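Putative polyketide cyclase SMa1630 (PDB 4U13) probably acts as a polyketide cyclase built on a SnoaL-like fold of the NTF2 clan, although its substrate is not established. Local coordinates at residues P7-V10 / N11-F14; D23-S26 / E27-P31; W51-A54 / A55-A59; G83-P86 / G87-V90. All blocks are in the same frame, centred on the assembly; numbering follows the deposited sequence.

Contact 1. Residues P7-V10 / N11-F14; sequences PDIV and NMYF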
loop_
_atom_site.group_PDB
_atom_site.type_symbol
_atom_site.label_atom_id
_atom_site.label_comp_id
_atom_site.label_asym_id
_atom_site.label_seq_id
_atom_site.Cartn_x
_atom_site.Cartn_y
_atom_site.Cartn_z
ATOM N N PRO A 7 9.479 4.764 10.496
ATOM C CA PRO A 7 9.642 3.692 11.499
ATOM C C PRO A 7 8.771 2.467 11.141
ATOM O O PRO A 7 7.663 2.617 10.621
ATOM C CB PRO A 7 9.133 4.318 12.802
ATOM C CG PRO A 7 9.085 5.779 12.583
ATOM C CD PRO A 7 9.119 6.058 11.100
ATOM N N ASP A 8 9.240 1.259 11.418
ATOM C CA ASP A 8 8.466 0.074 11.047
ATOM C C ASP A 8 7.004 0.152 11.491
ATOM O O ASP A 8 6.113 -0.273 10.778
ATOM C CB ASP A 8 9.076 -1.176 11.662
ATOM C CG ASP A 8 10.313 -1.610 10.947
ATOM O OD1 ASP A 8 10.458 -1.223 9.771
ATOM O OD2 ASP A 8 11.135 -2.335 11.551
ATOM N N ILE A 9 6.781 0.656 12.695
ATOM C CA ILE A 9 5.469 0.636 13.268
ATOM C C ILE A 9 4.476 1.590 12.557
ATOM O O ILE A 9 3.301 1.277 12.432
ATOM C CB ILE A 9 5.518 0.893 14.781
ATOM C CG1 ILE A 9 4.181 0.516 15.431
ATOM C CG2 ILE A 9 5.849 2.339 15.064
ATOM C CD1 ILE A 9 3.879 -0.968 15.354
ATOM N N VAL A 10 4.950 2.751 12.107
ATOM C CA VAL A 10 4.138 3.682 11.364
ATOM C C VAL A 10 3.783 3.027 10.032
ATOM O O VAL A 10 2.654 3.103 9.524
ATOM C CB VAL A 10 4.898 4.975 11.129
ATOM C CG1 VAL A 10 4.170 5.846 10.124
ATOM C CG2 VAL A 10 5.073 5.711 12.447
ATOM N N ASN A 11 4.745 2.373 9.447
ATOM C CA ASN A 11 4.481 1.658 8.208
ATOM C C ASN A 11 3.415 0.546 8.314
ATOM O O ASN A 11 2.640 0.292 7.374
ATOM C CB ASN A 11 5.767 1.056 7.764
ATOM C CG ASN A 11 5.891 1.048 6.299
ATOM O OD1 ASN A 11 6.490 1.968 5.738
ATOM N ND2 ASN A 11 5.323 0.020 5.651
HETATM N N MSE A 12 3.394 -0.112 9.467
HETATM C CA MSE A 12 2.397 -1.126 9.758
HETATM C C MSE A 12 1.007 -0.521 9.857
HETATM O O MSE A 12 0.055 -1.103 9.361
HETATM C CB MSE A 12 2.819 -1.799 11.059
HETATM C CG MSE A 12 1.992 -3.052 11.396
HETATM SE SE MSE A 12 2.532 -3.844 13.176
HETATM C CE MSE A 12 4.475 -4.092 12.752
ATOM N N TYR A 13 0.889 0.643 10.501
ATOM C CA TYR A 13 -0.344 1.388 10.517
ATOM C C TYR A 13 -0.921 1.586 9.114
ATOM O O TYR A 13 -2.048 1.177 8.842
ATOM C CB TYR A 13 -0.181 2.733 11.238
ATOM C CG TYR A 13 -1.462 3.495 11.203
ATOM C CD1 TYR A 13 -2.444 3.278 12.149
ATOM C CD2 TYR A 13 -1.748 4.312 10.138
ATOM C CE1 TYR A 13 -3.661 3.912 12.063
ATOM C CE2 TYR A 13 -2.969 4.950 10.016
ATOM C CZ TYR A 13 -3.918 4.744 10.986
ATOM O OH TYR A 13 -5.147 5.392 10.878
ATOM N N PHE A 14 -0.144 2.141 8.197
ATOM C CA PHE A 14 -0.665 2.469 6.869
ATOM C C PHE A 14 -0.922 1.259 6.014
ATOM O O PHE A 14 -1.837 1.280 5.197
ATOM C CB PHE A 14 0.286 3.406 6.133
ATOM C CG PHE A 14 0.212 4.814 6.646
ATOM C CD1 PHE A 14 -0.896 5.566 6.401
ATOM C CD2 PHE A 14 1.210 5.342 7.428
ATOM C CE1 PHE A 14 -0.985 6.859 6.876
ATOM C CE2 PHE A 14 1.145 6.617 7.887
ATOM C CZ PHE A 14 0.008 7.374 7.643
#

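Contact 2. Residues D23-S26 / E27-P31; sequences DALS and ETFAP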
loop_
_atom_site.group_PDB
_atom_site.type_symbol
_atom_site.label_atom_id
_atom_site.label_comp_id
_atom_site.label_asym_id
_atom_site.label_seq_id
_atom_site.Cartn_x
_atom_site.Cartn_y
_atom_site.Cartn_z
ATOM N N ASP A 23 -6.874 -7.100 12.433
ATOM C CA ASP A 23 -5.907 -7.674 13.381
ATOM C C ASP A 23 -4.648 -6.901 13.464
ATOM O O ASP A 23 -4.163 -6.612 14.557
ATOM C CB ASP A 23 -5.531 -9.090 12.990
ATOM C CG ASP A 23 -6.636 -10.033 13.253
ATOM O OD1 ASP A 23 -7.153 -10.027 14.392
ATOM O OD2 ASP A 23 -7.024 -10.756 12.325
ATOM N N ALA A 24 -4.101 -6.587 12.297
ATOM C CA ALA A 24 -2.806 -5.937 12.238
ATOM C C ALA A 24 -2.942 -4.549 12.854
ATOM O O ALA A 24 -2.123 -4.112 13.682
ATOM C CB ALA A 24 -2.327 -5.884 10.798
ATOM N N LEU A 25 -4.013 -3.870 12.485
ATOM C CA LEU A 25 -4.326 -2.546 13.040
ATOM C C LEU A 25 -4.459 -2.562 14.571
ATOM O O LEU A 25 -3.925 -1.714 15.231
ATOM C CB LEU A 25 -5.614 -2.038 12.422
ATOM C CG LEU A 25 -5.986 -0.552 12.436
ATOM C CD1 LEU A 25 -6.523 -0.081 13.790
ATOM C CD2 LEU A 25 -4.875 0.351 11.936
ATOM N N SER A 26 -5.182 -3.519 15.129
ATOM C CA SER A 26 -5.364 -3.590 16.573
ATOM C C SER A 26 -4.026 -3.783 17.304
ATOM O O SER A 26 -3.797 -3.168 18.334
ATOM C CB SER A 26 -6.331 -4.721 16.929
ATOM O OG SER A 26 -5.703 -5.988 16.789
ATOM N N GLU A 27 -3.143 -4.596 16.739
ATOM C CA GLU A 27 -1.836 -4.914 17.349
ATOM C C GLU A 27 -0.808 -3.746 17.168
ATOM O O GLU A 27 0.308 -3.798 17.661
ATOM C CB GLU A 27 -1.323 -6.341 16.883
ATOM C CG GLU A 27 -0.925 -6.551 15.398
ATOM C CD GLU A 27 -1.090 -8.004 14.855
ATOM O OE1 GLU A 27 -2.150 -8.631 15.105
ATOM O OE2 GLU A 27 -0.184 -8.514 14.125
ATOM N N THR A 28 -1.217 -2.664 16.507
ATOM C CA THR A 28 -0.345 -1.536 16.217
ATOM C C THR A 28 -0.264 -0.516 17.360
ATOM O O THR A 28 0.761 0.141 17.544
ATOM C CB THR A 28 -0.819 -0.900 14.898
ATOM O OG1 THR A 28 -0.142 -1.523 13.817
ATOM C CG2 THR A 28 -0.550 0.515 14.815
ATOM N N PHE A 29 -1.335 -0.393 18.137
ATOM C CA PHE A 29 -1.463 0.573 19.228
ATOM C C PHE A 29 -1.241 0.006 20.608
ATOM O O PHE A 29 -1.567 -1.128 20.866
ATOM C CB PHE A 29 -2.860 1.106 19.233
ATOM C CG PHE A 29 -3.168 1.969 18.077
ATOM C CD1 PHE A 29 -2.895 3.344 18.142
ATOM C CD2 PHE A 29 -3.757 1.443 16.934
ATOM C CE1 PHE A 29 -3.211 4.183 17.088
ATOM C CE2 PHE A 29 -4.067 2.279 15.866
ATOM C CZ PHE A 29 -3.784 3.650 15.940
ATOM N N ALA A 30 -0.701 0.832 21.496
ATOM C CA ALA A 30 -0.528 0.486 22.904
ATOM C C ALA A 30 -1.908 0.333 23.489
ATOM O O ALA A 30 -2.834 0.960 22.999
ATOM C CB ALA A 30 0.199 1.614 23.631
ATOM N N PRO A 31 -2.058 -0.472 24.548
ATOM C CA PRO A 31 -3.404 -0.632 25.137
ATOM C C PRO A 31 -4.034 0.706 25.621
ATOM O O PRO A 31 -5.272 0.905 25.523
ATOM C CB PRO A 31 -3.152 -1.583 26.317
ATOM C CG PRO A 31 -1.831 -2.236 26.040
ATOM C CD PRO A 31 -1.030 -1.222 25.293
#

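Contact 3. Residues W51-A54 / A55-A59; sequences WWVA and AKKAA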
loop_
_atom_site.group_PDB
_atom_site.type_symbol
_atom_site.label_atom_id
_atom_site.label_comp_id
_atom_site.label_asym_id
_atom_site.label_seq_id
_atom_site.Cartn_x
_atom_site.Cartn_y
_atom_site.Cartn_z
ATOM N N TRP A 51 -13.590 3.720 15.864
ATOM C CA TRP A 51 -13.350 4.886 15.115
ATOM C C TRP A 51 -12.911 4.545 13.683
ATOM O O TRP A 51 -13.406 5.183 12.720
ATOM C CB TRP A 51 -12.277 5.682 15.803
ATOM C CG TRP A 51 -11.585 6.674 14.886
ATOM C CD1 TRP A 51 -12.071 7.877 14.459
ATOM C CD2 TRP A 51 -10.291 6.535 14.325
ATOM N NE1 TRP A 51 -11.145 8.500 13.639
ATOM C CE2 TRP A 51 -10.041 7.699 13.541
ATOM C CE3 TRP A 51 -9.314 5.537 14.383
ATOM C CZ2 TRP A 51 -8.833 7.901 12.858
ATOM C CZ3 TRP A 51 -8.117 5.717 13.657
ATOM C CH2 TRP A 51 -7.890 6.889 12.917
ATOM N N TRP A 52 -11.988 3.577 13.566
ATOM C CA TRP A 52 -11.429 3.162 12.287
ATOM C C TRP A 52 -12.495 2.508 11.390
ATOM O O TRP A 52 -12.604 2.798 10.179
ATOM C CB TRP A 52 -10.241 2.233 12.549
ATOM C CG TRP A 52 -9.556 1.726 11.334
ATOM C CD1 TRP A 52 -8.708 2.406 10.526
ATOM C CD2 TRP A 52 -9.603 0.397 10.829
ATOM N NE1 TRP A 52 -8.256 1.600 9.527
ATOM C CE2 TRP A 52 -8.785 0.358 9.683
ATOM C CE3 TRP A 52 -10.281 -0.771 11.224
ATOM C CZ2 TRP A 52 -8.620 -0.802 8.918
ATOM C CZ3 TRP A 52 -10.127 -1.916 10.463
ATOM C CH2 TRP A 52 -9.281 -1.927 9.324
ATOM N N VAL A 53 -13.315 1.651 11.988
ATOM C CA VAL A 53 -14.420 1.038 11.267
ATOM C C VAL A 53 -15.455 2.063 10.712
ATOM O O VAL A 53 -15.786 2.019 9.517
ATOM C CB VAL A 53 -15.100 -0.016 12.160
ATOM C CG1 VAL A 53 -16.394 -0.529 11.534
ATOM C CG2 VAL A 53 -14.155 -1.222 12.385
ATOM N N ALA A 54 -15.933 2.990 11.559
ATOM C CA ALA A 54 -16.870 4.025 11.115
ATOM C C ALA A 54 -16.302 4.910 9.971
ATOM O O ALA A 54 -17.023 5.254 9.038
ATOM C CB ALA A 54 -17.318 4.906 12.278
ATOM N N ALA A 55 -15.025 5.259 10.045
ATOM C CA ALA A 55 -14.448 6.095 9.051
ATOM C C ALA A 55 -14.364 5.378 7.718
ATOM O O ALA A 55 -14.536 5.987 6.664
ATOM C CB ALA A 55 -13.071 6.576 9.504
ATOM N N LYS A 56 -14.099 4.089 7.744
ATOM C CA LYS A 56 -14.065 3.292 6.524
ATOM C C LYS A 56 -15.429 3.209 5.891
ATOM O O LYS A 56 -15.545 3.362 4.676
ATOM C CB LYS A 56 -13.604 1.885 6.854
ATOM C CG LYS A 56 -12.147 1.807 7.249
ATOM C CD LYS A 56 -11.314 1.461 6.053
ATOM C CE LYS A 56 -9.829 1.390 6.394
ATOM N NZ LYS A 56 -9.124 1.749 5.141
ATOM N N LYS A 57 -16.460 2.956 6.692
ATOM C CA LYS A 57 -17.856 2.925 6.173
ATOM C C LYS A 57 -18.283 4.281 5.642
ATOM O O LYS A 57 -18.939 4.351 4.613
ATOM C CB LYS A 57 -18.915 2.542 7.234
ATOM C CG LYS A 57 -18.498 1.487 8.252
ATOM C CD LYS A 57 -18.595 0.060 7.742
ATOM C CE LYS A 57 -19.042 -0.872 8.877
ATOM N NZ LYS A 57 -18.768 -2.319 8.624
ATOM N N ALA A 58 -17.977 5.340 6.404
ATOM C CA ALA A 58 -18.336 6.706 6.051
ATOM C C ALA A 58 -17.730 7.093 4.711
ATOM O O ALA A 58 -18.456 7.619 3.869
ATOM C CB ALA A 58 -17.874 7.690 7.110
ATOM N N ALA A 59 -16.438 6.827 4.487
ATOM C CA ALA A 59 -15.830 7.386 3.280
ATOM C C ALA A 59 -15.085 6.443 2.319
ATOM O O ALA A 59 -14.707 6.893 1.211
ATOM C CB ALA A 59 -14.956 8.555 3.650
#

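Contact 4. Residues G83-P86 / G87-V90; sequences GRFP and GSPV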
loop_
_atom_site.group_PDB
_atom_site.type_symbol
_atom_site.label_atom_id
_atom_site.label_comp_id
_atom_site.label_asym_id
_atom_site.label_seq_id
_atom_site.Cartn_x
_atom_site.Cartn_y
_atom_site.Cartn_z
ATOM N N GLY A 83 -11.316 10.142 -0.988
ATOM C CA GLY A 83 -12.528 9.287 -0.846
ATOM C C GLY A 83 -13.862 9.985 -1.052
ATOM O O GLY A 83 -13.918 11.086 -1.605
ATOM N N ARG A 84 -14.916 9.322 -0.602
ATOM C CA ARG A 84 -16.284 9.811 -0.691
ATOM C C ARG A 84 -16.575 10.691 0.559
ATOM O O ARG A 84 -17.125 10.238 1.557
ATOM C CB ARG A 84 -17.292 8.634 -0.841
ATOM C CG ARG A 84 -18.769 9.053 -1.031
ATOM C CD ARG A 84 -19.846 7.923 -0.919
ATOM N NE ARG A 84 -19.634 7.023 0.246
ATOM C CZ ARG A 84 -18.874 5.908 0.254
ATOM N NH1 ARG A 84 -18.737 5.195 1.376
ATOM N NH2 ARG A 84 -18.242 5.495 -0.851
ATOM N N PHE A 85 -16.194 11.958 0.464
ATOM C CA PHE A 85 -16.385 12.930 1.530
ATOM C C PHE A 85 -16.181 14.311 0.925
ATOM O O PHE A 85 -15.482 14.452 -0.093
ATOM C CB PHE A 85 -15.430 12.675 2.723
ATOM C CG PHE A 85 -13.923 12.858 2.409
ATOM C CD1 PHE A 85 -13.306 14.127 2.450
ATOM C CD2 PHE A 85 -13.126 11.745 2.137
ATOM C CE1 PHE A 85 -11.950 14.256 2.176
ATOM C CE2 PHE A 85 -11.784 11.881 1.871
ATOM C CZ PHE A 85 -11.197 13.111 1.885
ATOM N N PRO A 86 -16.750 15.343 1.556
ATOM C CA PRO A 86 -16.739 16.672 0.940
ATOM C C PRO A 86 -15.349 17.214 0.856
ATOM O O PRO A 86 -14.613 17.206 1.854
ATOM C CB PRO A 86 -17.571 17.532 1.923
ATOM C CG PRO A 86 -18.391 16.555 2.757
ATOM C CD PRO A 86 -17.537 15.299 2.815
ATOM N N GLY A 87 -14.970 17.665 -0.340
ATOM C CA GLY A 87 -13.660 18.291 -0.541
ATOM C C GLY A 87 -12.484 17.400 -0.863
ATOM O O GLY A 87 -11.383 17.913 -1.049
ATOM N N SER A 88 -12.703 16.078 -0.924
ATOM C CA SER A 88 -11.673 15.112 -1.332
ATOM C C SER A 88 -11.007 15.530 -2.667
ATOM O O SER A 88 -11.686 16.026 -3.537
ATOM C CB SER A 88 -12.275 13.712 -1.441
ATOM O OG SER A 88 -11.382 12.748 -1.949
ATOM N N PRO A 89 -9.688 15.349 -2.828
ATOM C CA PRO A 89 -8.778 14.752 -1.785
ATOM C C PRO A 89 -8.162 15.861 -0.906
ATOM O O PRO A 89 -8.097 17.011 -1.328
ATOM C CB PRO A 89 -7.675 14.131 -2.640
ATOM C CG PRO A 89 -7.547 15.121 -3.823
ATOM C CD PRO A 89 -8.933 15.728 -4.053
ATOM N N VAL A 90 -7.749 15.531 0.301
ATOM C CA VAL A 90 -7.169 16.518 1.198
ATOM C C VAL A 90 -5.868 15.991 1.785
ATOM O O VAL A 90 -5.681 14.788 1.940
ATOM C CB VAL A 90 -8.165 16.893 2.301
ATOM C CG1 VAL A 90 -8.403 15.734 3.243
ATOM C CG2 VAL A 90 -7.673 18.111 3.054
#

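Contact 1. Residues P7-V10 / N11-F14
V10 and F14, one helical turn apart, and I9 and M12 beside them form local i to i+4 and i to i+3 contacts at the start of helix 8-19, the first helix of a SnoaL-like domain of the NTF2 clan. P7 stands at the N-cap position, and its carbonyl opens the alpha-helical ladder: N11 N donates to P7 O at 3.2 Å. M12 N to D8 O, Y13 N to I9 O and F14 N to V10 O carry the same pattern onward.

On the flank facing the sheet, V10 CG1 lies 3.8 Å from F14 CE2, and the two side chains run side by side, pointing the same way. V10 holds CG1 opposite its backbone N (chi1 169°), whereas the F14 ring stands opposite its own carbonyl carbon (chi1 -75°), which swings it back over the preceding turn. There F14 CD2 comes within 3.4 Å of V10 O. One face of the F14 ring is covered by Y13 CD2, 3.9 Å above its plane and over its centre. Strand 90-99 continues the packing: V10 rests on F96, F14 meets Y94, and the Y13 ring stands edge-to-face with F96. With an alanine at F14, V10 CG1 and Y13 CD2 would probably lose their aromatic neighbour, and a gap would open beside Y94.

N11 ND2 makes a weak hydrogen bond to D15 OD2. On another flank, the extended start of the selenomethionine M12 sets SE 3.9 Å from I9 CD1, and a bend at chi3 (-56°) brings M12 CE back to 4.1 Å from I9 CD1.

Contact 2. Residues D23-S26 / E27-P31
D23 O receives both S26 OG and E27 N where helix 22-26 ends and the chain of this SnoaL-like domain leaves for strand 29-30. The hydroxyl approaches to 2.8 Å between S26 OG and D23 O, the amide to 3.1 Å between E27 N and D23 O, and both come from the same face of the carbonyl plane. S26 places OG between its backbone N and carbonyl carbon (chi1 75°), from where it can reach back three residues into the last turn. Replacing S26 by alanine would remove the hydroxyl, and D23 O would probably be left with the E27 amide as its one donor of this pair.

E27 CG takes the same position between N and carbonyl carbon (chi1 67°), which tucks it 3.2 Å from A24 O before the chain extends back along the turn. E27 OE1 then lies 2.9 Å from D23 O; two acceptors face each other there, an approach that is probably unfavourable unless solvent offsets it. T28 OG1 makes a weak bond to A24 O, while T28 N donates to L25 O at 3.1 Å from 65° out of that carbonyl's plane. L25 O also sits at the edge of the F29 ring, 3.6 Å from F29 CD2, and L25 CD1 meets F29 CE2 at 4.0 Å.

Farther out, L25 packs on Y13 and W52, and F29 on Y13 and I48. T28 and A30 pair by backbone bonds with I103 of strand 102-108. At the start of the helix, D21 OD1 accepts a hydrogen bond from A24 N.

Contact 3. Residues W51-A54 / A55-A59
W51 to A54 each accept an alpha-helical hydrogen bond from the residue four places on, A55 to A58, over the last turns of helix 44-59, the shortest being A58 N to A54 O at 2.8 Å. Above this ladder K56 folds over W52. A bend at chi2 (-95°) brings K56 CE to 3.5 Å from W52 NE1 and 3.6 Å from W52 CZ2, and K56 CG lies over one face of the indole; the two side chains cross at a slant. Their polar ends share a partner on the first helix of the domain, since W52 NE1 donates to D17 OD1 and K56 NZ to D17 O. The K56 ammonium also makes a cation-pi contact with Y61.

On the next flank V53 and K57 run side by side, V53 CG1 touching K57 CE at 3.8 Å. K57 CG lies 3.0 Å from V53 O. W51 turns its NE1 to D37 OD2 and its ring to H42.

K56 CE against the NE1 side of the indole is mainly a van der Waals contact. The aliphatic stem of K56 thus lies along W52, while the bond to D17 O and the Y61 ring probably stabilise the charge at its tip.

Contact 4. Residues G83-P86 / G87-V90
G83 N donates to S88 OG at 2.8 Å in a nearly straight bond (172°), the polar link between the start of the loop and its far side. With OG opposite its own backbone N (chi1 174°), the serine hydroxyl is directed at the G83 amide. A second, weak bond runs from S88 N to F85 O at 3.3 Å, and a weak one from F85 N to G83 O goes with the inverse gamma turn centred on R84.

The apolar interactions gather round the F85 ring. Its chi1 of 65° sets the ring between the backbone N and the carbonyl carbon, folded over the turn, and S88 CB lies over one face as a CH-pi contact, 3.7 Å from the ring centroid. V90 CG1 reaches F85 CE1 at 4.0 Å, approaching the ring obliquely.

F85 to S88 form a type II beta turn, spanned by the weak S88 N to F85 O bond, within the loop of the beta hairpin that joins strands 74-82 and 90-99. P86 and G87 are its corner residues, and at the backbone angles of G87 a CB would be jammed against P86 O, only 2.6 Å away.

Backbone bonds tie the loop to its surroundings. R84 pairs with A59 at the end of helix 44-59, and V90 with V81 across the hairpin. After S88 the peptide bond to P89 is cis.

In the fold
Contacts 1 and 2 are partly buried, whereas contacts 3 and 4 lie at the surface. Helices 8-19 and 22-26 follow each other in the chain, and contact 1 touches contact 2 where Y13 CE1 meets L25 CD2 at 3.8 Å. Contact 3, on helix 44-59, reaches both through W51 and W52. Contact 4 touches contact 3 alone, where A59 CB packs 4.0 Å from F85 CD2, and lies about 17 Å from contact 2 at the nearest atoms. Contacts 1 and 3 share the helical backbone ladder but differ in side chains, apolar and aromatic toward the sheet in one, lysine stems at the surface in the other. Contact 2 depends on helix-end hydrogen bonding; contact 4 combines a serine hydroxyl bond with a CH-pi contact.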